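Uncharacterized HTH-type transcriptional regulator Rv0081 (Mycobacterium tuberculosis H37Rv, PDB 6JMI) regulates hypoxic genes as an ArsR/SmtB-family transcription factor, probably by binding DNA through its helix-turn-helix motif. Local coordinates at the interface of chains A and B. Residues are numbered along the deposited sequence; one frame, centred on the assembly and turned at random. Chains: chain A/B, Uncharacterized HTH-type transcriptional regulator Rv0081.

Contact 1: the interface of chains A and B. Residues chain A 14, 17-20, 23, 86, 89, 93; chain B 7, 9-11, 13-15.
The backbone carbonyl A:Leu17 O lies beside B:Phe14 CD2, and its count of polar grips is nil, because no nitrogen or oxygen of either chain here comes within bonding distance of the other. In this ArsR/SmtB-type winged helix-turn-helix protein, helix 5-16 of one subunit docks by apolar contact against the turn at 17-19 and helices 20-31 and 81-101 of the other. B:Phe14, with 113 Å² hidden, is the wedge. Its CG stands anti to the carbonyl carbon (chi1 -66°), sending the ring into chain A. There A:Leu17 crosses it obliquely, placing CD2 4.0 Å above one face and toward the rim, while A:Leu17 CB lies 3.5 Å from B:Phe14 CD2. At the far tip, B:Phe14 CZ meets the methyl CB of A:Ala89 at 3.6 Å, and A:Leu86 comes in at about a right angle. Near the ring's root, B:Phe14 CB rests 3.5 Å from the carbonyl A:Phe14 O, so the two copies of this residue meet through backbone and CB rather than ring on ring. A:Ile23 reaches with the end of its chain, CG1 anti to the carbonyl carbon and chi2 180°, bringing CD1 to 3.7 Å from B:Lys10 CB. A:Leu93, whose CG is instead anti to the backbone N (chi1 -175°), crosses B:Lys10 at about a right angle, its CD2 touching the aliphatic CG at 3.8 Å; its other branch, CD1, passes B:Phe13 in the opposite direction. The extended B:Lys10 contributes CB and CG, while its CE lies over one face of the B:Tyr7 ring. Beside the wedge, small residues meet: A:Ala18 CB sits 3.5 Å from the carbonyl B:Ala11 O.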
# COMPACT_ATOMS: atom_id res chain seq x y z
N PHE A 14 -1.83 3.53 -3.27
CA PHE A 14 -1.46 2.12 -3.26
C PHE A 14 -0.51 1.78 -4.40
O PHE A 14 0.30 0.86 -4.27
CB PHE A 14 -2.71 1.25 -3.32
CG PHE A 14 -3.50 1.22 -2.04
CD1 PHE A 14 -2.86 1.32 -0.82
CD2 PHE A 14 -4.88 1.09 -2.07
CE1 PHE A 14 -3.58 1.30 0.36
CE2 PHE A 14 -5.60 1.07 -0.89
CZ PHE A 14 -4.96 1.17 0.32
N LEU A 17 3.14 2.07 -3.40
CA LEU A 17 3.66 0.97 -2.60
C LEU A 17 3.74 -0.33 -3.38
O LEU A 17 4.22 -1.33 -2.83
CB LEU A 17 2.82 0.77 -1.33
CG LEU A 17 2.88 1.77 -0.18
CD1 LEU A 17 2.35 3.15 -0.54
CD2 LEU A 17 2.14 1.22 1.03
N ALA A 18 3.29 -0.36 -4.63
CA ALA A 18 3.27 -1.58 -5.43
C ALA A 18 4.58 -1.76 -6.19
O ALA A 18 4.60 -1.97 -7.40
CB ALA A 18 2.08 -1.56 -6.38
N HIS A 19 5.70 -1.69 -5.47
CA HIS A 19 7.02 -1.88 -6.06
C HIS A 19 7.87 -2.66 -5.06
O HIS A 19 7.91 -2.30 -3.87
CB HIS A 19 7.69 -0.54 -6.39
CG HIS A 19 6.93 0.29 -7.38
ND1 HIS A 19 7.10 0.17 -8.74
CD2 HIS A 19 5.99 1.24 -7.20
CE1 HIS A 19 6.30 1.02 -9.36
NE2 HIS A 19 5.61 1.68 -8.45
N PRO A 20 8.55 -3.72 -5.50
CA PRO A 20 9.33 -4.54 -4.55
C PRO A 20 10.44 -3.77 -3.87
O PRO A 20 10.70 -3.99 -2.68
CB PRO A 20 9.88 -5.67 -5.44
CG PRO A 20 8.97 -5.71 -6.62
CD PRO A 20 8.55 -4.30 -6.86
N ILE A 23 8.97 -1.36 -1.13
CA ILE A 23 8.47 -2.05 0.05
C ILE A 23 9.62 -2.41 0.99
O ILE A 23 9.52 -2.25 2.21
CB ILE A 23 7.65 -3.29 -0.34
CG1 ILE A 23 6.37 -2.87 -1.07
CG2 ILE A 23 7.32 -4.13 0.88
CD1 ILE A 23 5.51 -4.03 -1.50
N LEU A 86 1.78 -1.05 7.16
CA LEU A 86 2.49 -2.22 6.65
C LEU A 86 2.23 -3.45 7.52
O LEU A 86 2.25 -4.58 7.01
CB LEU A 86 3.99 -1.95 6.58
CG LEU A 86 4.47 -1.04 5.45
CD1 LEU A 86 5.98 -0.95 5.46
CD2 LEU A 86 3.96 -1.53 4.10
N ALA A 89 -1.09 -4.68 6.38
CA ALA A 89 -0.99 -5.13 5.00
C ALA A 89 -0.42 -6.55 4.92
O ALA A 89 -0.95 -7.39 4.18
CB ALA A 89 -0.12 -4.16 4.19
N LEU A 93 -2.09 -10.14 3.79
CA LEU A 93 -1.38 -10.95 2.80
C LEU A 93 -1.06 -12.34 3.34
O LEU A 93 -1.05 -13.31 2.58
CB LEU A 93 -0.10 -10.24 2.36
CG LEU A 93 0.71 -10.90 1.24
CD1 LEU A 93 -0.15 -11.09 0.00
CD2 LEU A 93 1.95 -10.08 0.92
N TYR B 7 8.78 -10.63 -2.31
CA TYR B 7 8.45 -9.22 -2.48
C TYR B 7 7.72 -8.96 -3.79
O TYR B 7 7.09 -7.90 -3.93
CB TYR B 7 9.72 -8.37 -2.40
CG TYR B 7 10.31 -8.31 -1.01
CD1 TYR B 7 11.24 -9.25 -0.59
CD2 TYR B 7 9.93 -7.33 -0.11
CE1 TYR B 7 11.78 -9.21 0.68
CE2 TYR B 7 10.46 -7.27 1.16
CZ TYR B 7 11.38 -8.22 1.55
OH TYR B 7 11.92 -8.16 2.82
N LEU B 9 5.18 -10.79 -4.64
CA LEU B 9 3.80 -10.97 -4.22
C LEU B 9 3.32 -9.81 -3.35
O LEU B 9 2.13 -9.47 -3.38
CB LEU B 9 3.64 -12.29 -3.46
CG LEU B 9 3.83 -13.57 -4.27
CD1 LEU B 9 3.67 -14.79 -3.38
CD2 LEU B 9 2.87 -13.62 -5.44
N LYS B 10 4.22 -9.20 -2.57
CA LYS B 10 3.84 -8.04 -1.77
C LYS B 10 3.46 -6.86 -2.65
O LYS B 10 2.57 -6.08 -2.29
CB LYS B 10 4.97 -7.66 -0.83
CG LYS B 10 5.38 -8.76 0.14
CD LYS B 10 6.53 -8.32 1.03
CE LYS B 10 6.97 -9.42 1.97
NZ LYS B 10 8.12 -9.01 2.82
N ALA B 11 4.12 -6.71 -3.80
CA ALA B 11 3.78 -5.62 -4.71
C ALA B 11 2.45 -5.88 -5.41
O ALA B 11 1.68 -4.94 -5.64
CB ALA B 11 4.90 -5.42 -5.74
N PHE B 13 -0.05 -7.32 -4.11
CA PHE B 13 -1.12 -7.07 -3.16
C PHE B 13 -1.56 -5.61 -3.20
O PHE B 13 -2.76 -5.32 -3.20
CB PHE B 13 -0.68 -7.46 -1.75
CG PHE B 13 -1.69 -7.15 -0.68
CD1 PHE B 13 -2.79 -7.98 -0.49
CD2 PHE B 13 -1.54 -6.05 0.14
CE1 PHE B 13 -3.72 -7.70 0.49
CE2 PHE B 13 -2.47 -5.76 1.12
CZ PHE B 13 -3.56 -6.59 1.29
N PHE B 14 -0.61 -4.68 -3.24
CA PHE B 14 -0.94 -3.27 -3.35
C PHE B 14 -1.37 -2.90 -4.77
O PHE B 14 -2.21 -2.01 -4.95
CB PHE B 14 0.25 -2.41 -2.93
CG PHE B 14 0.60 -2.54 -1.47
CD1 PHE B 14 -0.40 -2.56 -0.50
CD2 PHE B 14 1.92 -2.64 -1.07
CE1 PHE B 14 -0.08 -2.68 0.83
CE2 PHE B 14 2.24 -2.76 0.27
CZ PHE B 14 1.25 -2.78 1.22
N LYS B 15 -0.80 -3.57 -5.78
CA LYS B 15 -1.16 -3.27 -7.16
C LYS B 15 -2.61 -3.64 -7.46
O LYS B 15 -3.26 -2.98 -8.28
CB LYS B 15 -0.22 -4.00 -8.12
CG LYS B 15 -0.28 -3.52 -9.56
CD LYS B 15 0.78 -4.20 -10.41
CE LYS B 15 0.82 -3.62 -11.81
NZ LYS B 15 -0.47 -3.82 -12.53

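Contact 2: the interface of chains A and B. Residues chain A 13, 78-79, 81-82, 84-85; chain B 88-89, 91-92, 95.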
# COMPACT_ATOMS: atom_id res chain seq x y z
N PHE A 13 -2.08 6.19 -4.28
CA PHE A 13 -1.39 5.92 -3.02
C PHE A 13 -0.94 4.47 -2.94
O PHE A 13 0.21 4.18 -2.58
CB PHE A 13 -2.29 6.28 -1.84
CG PHE A 13 -1.68 5.98 -0.50
CD1 PHE A 13 -0.73 6.83 0.04
CD2 PHE A 13 -2.06 4.86 0.22
CE1 PHE A 13 -0.16 6.56 1.28
CE2 PHE A 13 -1.50 4.59 1.45
CZ PHE A 13 -0.55 5.44 1.98
N ALA A 78 7.59 8.46 8.21
CA ALA A 78 6.88 9.65 8.66
C ALA A 78 5.65 9.21 9.44
O ALA A 78 4.71 8.64 8.86
CB ALA A 78 6.50 10.53 7.47
N ALA A 79 5.66 9.46 10.75
CA ALA A 79 4.59 9.14 11.70
C ALA A 79 4.48 7.63 11.89
O ALA A 79 4.75 6.86 10.96
CB ALA A 79 3.25 9.73 11.25
N ASP A 81 1.95 5.77 11.93
CA ASP A 81 0.86 5.15 11.19
C ASP A 81 1.35 4.39 9.96
O ASP A 81 0.63 3.51 9.47
CB ASP A 81 -0.17 6.21 10.78
CG ASP A 81 0.44 7.32 9.94
OD1 ASP A 81 1.67 7.34 9.76
OD2 ASP A 81 -0.33 8.18 9.46
N ILE A 82 2.54 4.70 9.46
CA ILE A 82 3.08 3.96 8.33
C ILE A 82 3.46 2.55 8.75
O ILE A 82 3.18 1.57 8.04
CB ILE A 82 4.28 4.71 7.72
CG1 ILE A 82 3.83 6.03 7.10
CG2 ILE A 82 4.99 3.85 6.68
CD1 ILE A 82 2.89 5.86 5.93
N GLU A 84 2.06 0.97 11.13
CA GLU A 84 0.78 0.28 11.34
C GLU A 84 0.17 -0.15 10.01
O GLU A 84 -0.48 -1.21 9.95
CB GLU A 84 -0.18 1.18 12.11
CG GLU A 84 -1.49 0.50 12.49
CD GLU A 84 -2.45 1.43 13.19
OE1 GLU A 84 -2.20 2.66 13.19
OE2 GLU A 84 -3.46 0.94 13.75
N LEU A 85 0.36 0.63 8.95
CA LEU A 85 -0.20 0.28 7.65
C LEU A 85 0.45 -0.98 7.10
O LEU A 85 -0.23 -1.90 6.63
CB LEU A 85 -0.04 1.44 6.68
CG LEU A 85 -0.46 1.20 5.22
CD1 LEU A 85 -1.94 0.87 5.13
CD2 LEU A 85 -0.13 2.40 4.36
N VAL B 88 -6.85 2.00 8.30
CA VAL B 88 -5.52 2.60 8.48
C VAL B 88 -5.04 3.24 7.18
O VAL B 88 -4.23 4.18 7.22
CB VAL B 88 -4.53 1.54 9.00
CG1 VAL B 88 -4.25 0.49 7.94
CG2 VAL B 88 -3.24 2.21 9.47
N ALA B 89 -5.52 2.77 6.03
CA ALA B 89 -5.13 3.40 4.77
C ALA B 89 -5.73 4.79 4.64
O ALA B 89 -5.05 5.73 4.22
CB ALA B 89 -5.56 2.52 3.59
N LYS B 91 -6.65 6.62 7.22
CA LYS B 91 -6.01 7.43 8.26
C LYS B 91 -4.65 7.94 7.79
O LYS B 91 -4.31 9.11 8.02
CB LYS B 91 -5.87 6.62 9.54
CG LYS B 91 -5.10 7.34 10.64
CD LYS B 91 -4.76 6.41 11.79
CE LYS B 91 -3.90 7.12 12.83
NZ LYS B 91 -3.50 6.22 13.94
N VAL B 92 -3.86 7.08 7.15
CA VAL B 92 -2.56 7.50 6.65
C VAL B 92 -2.72 8.52 5.53
O VAL B 92 -2.03 9.55 5.51
CB VAL B 92 -1.75 6.28 6.18
CG1 VAL B 92 -0.57 6.72 5.33
CG2 VAL B 92 -1.27 5.47 7.37
N ARG B 95 -3.66 11.99 6.72
CA ARG B 95 -2.52 12.72 7.26
C ARG B 95 -1.60 13.22 6.16
O ARG B 95 -1.02 14.30 6.28
CB ARG B 95 -1.75 11.83 8.24
CG ARG B 95 -0.55 12.52 8.89
CD ARG B 95 0.39 11.50 9.52
NE ARG B 95 0.85 10.52 8.54
CZ ARG B 95 1.89 10.71 7.73
NH1 ARG B 95 2.57 11.85 7.77
NH2 ARG B 95 2.24 9.76 6.87
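On one face of the B:Arg95 guanidinium lie two groups of chain A, both offset toward the rim: the carbonyl A:Ala78 O, 3.3 Å above the plane, and the methyl A:Ala79 CB. The edge is taken by a carboxylate. B:Arg95 NE donates a hydrogen bond of 2.8 Å to A:Asp81 OD2, which accepts through its syn lone pair and lies only 17° out of the guanidinium plane. The carboxylate itself is turned 65° from that plane, so this salt bridge is a one-pronged grip at NE, not a parallel, two-pronged pairing with the terminal amino groups. Torsions on both sides bring it about: A:Asp81 CG occupies the crowded position between backbone N and carbonyl carbon (chi1 58°), whereas B:Arg95 leaves its helix with CG anti to the backbone N and then bends at chi3, turning NE toward the acid. A:Asp81 opens helix 81-101, whose amino end may help to stabilise a negative charge there. The ring of A:Phe13, by contrast, is met at its tip, CZ standing 3.6 Å from B:Val92 CG1 as the two side chains cross at about a right angle. That same methyl also receives A:Ile82 CD1 at 3.6 Å, while the other branch, B:Val92 CG2, packs against the A:Asp81 side chain, beside the carboxylate that B:Arg95 holds. One turn back along the helix, B:Val88 divides its branches likewise: CG1 goes to A:Leu85 CD1 at 3.7 Å and CG2 lies against CG and the carboxylate carbon CD of A:Glu84. The two terminal helices run roughly antiparallel here, as is common in ArsR/SmtB dimers. Two extended chains cross at about a right angle in a looser salt bridge, with B:Lys91 NZ 3.9 Å from A:Glu84 OE1.

About 15 Å separates the C-alpha centres of contact 1 and contact 2, two patches of one two-fold interface. Both draw on helix 5-16 and helix 81-101, and each has a twin with the chains exchanged. Phe13 and Ala89 serve in both: B:Phe13 and A:Ala89 belong to contact 1, their counterparts A:Phe13 and B:Ala89 to contact 2. Contact 1 has no polar pair bonded across the chains, whereas contact 2 adds charged pairs that could help set the register of the paired helices. Because contact 1 also engages helix 20-31, the dimer core probably helps fix how the two predicted DNA-binding motifs are placed relative to each other.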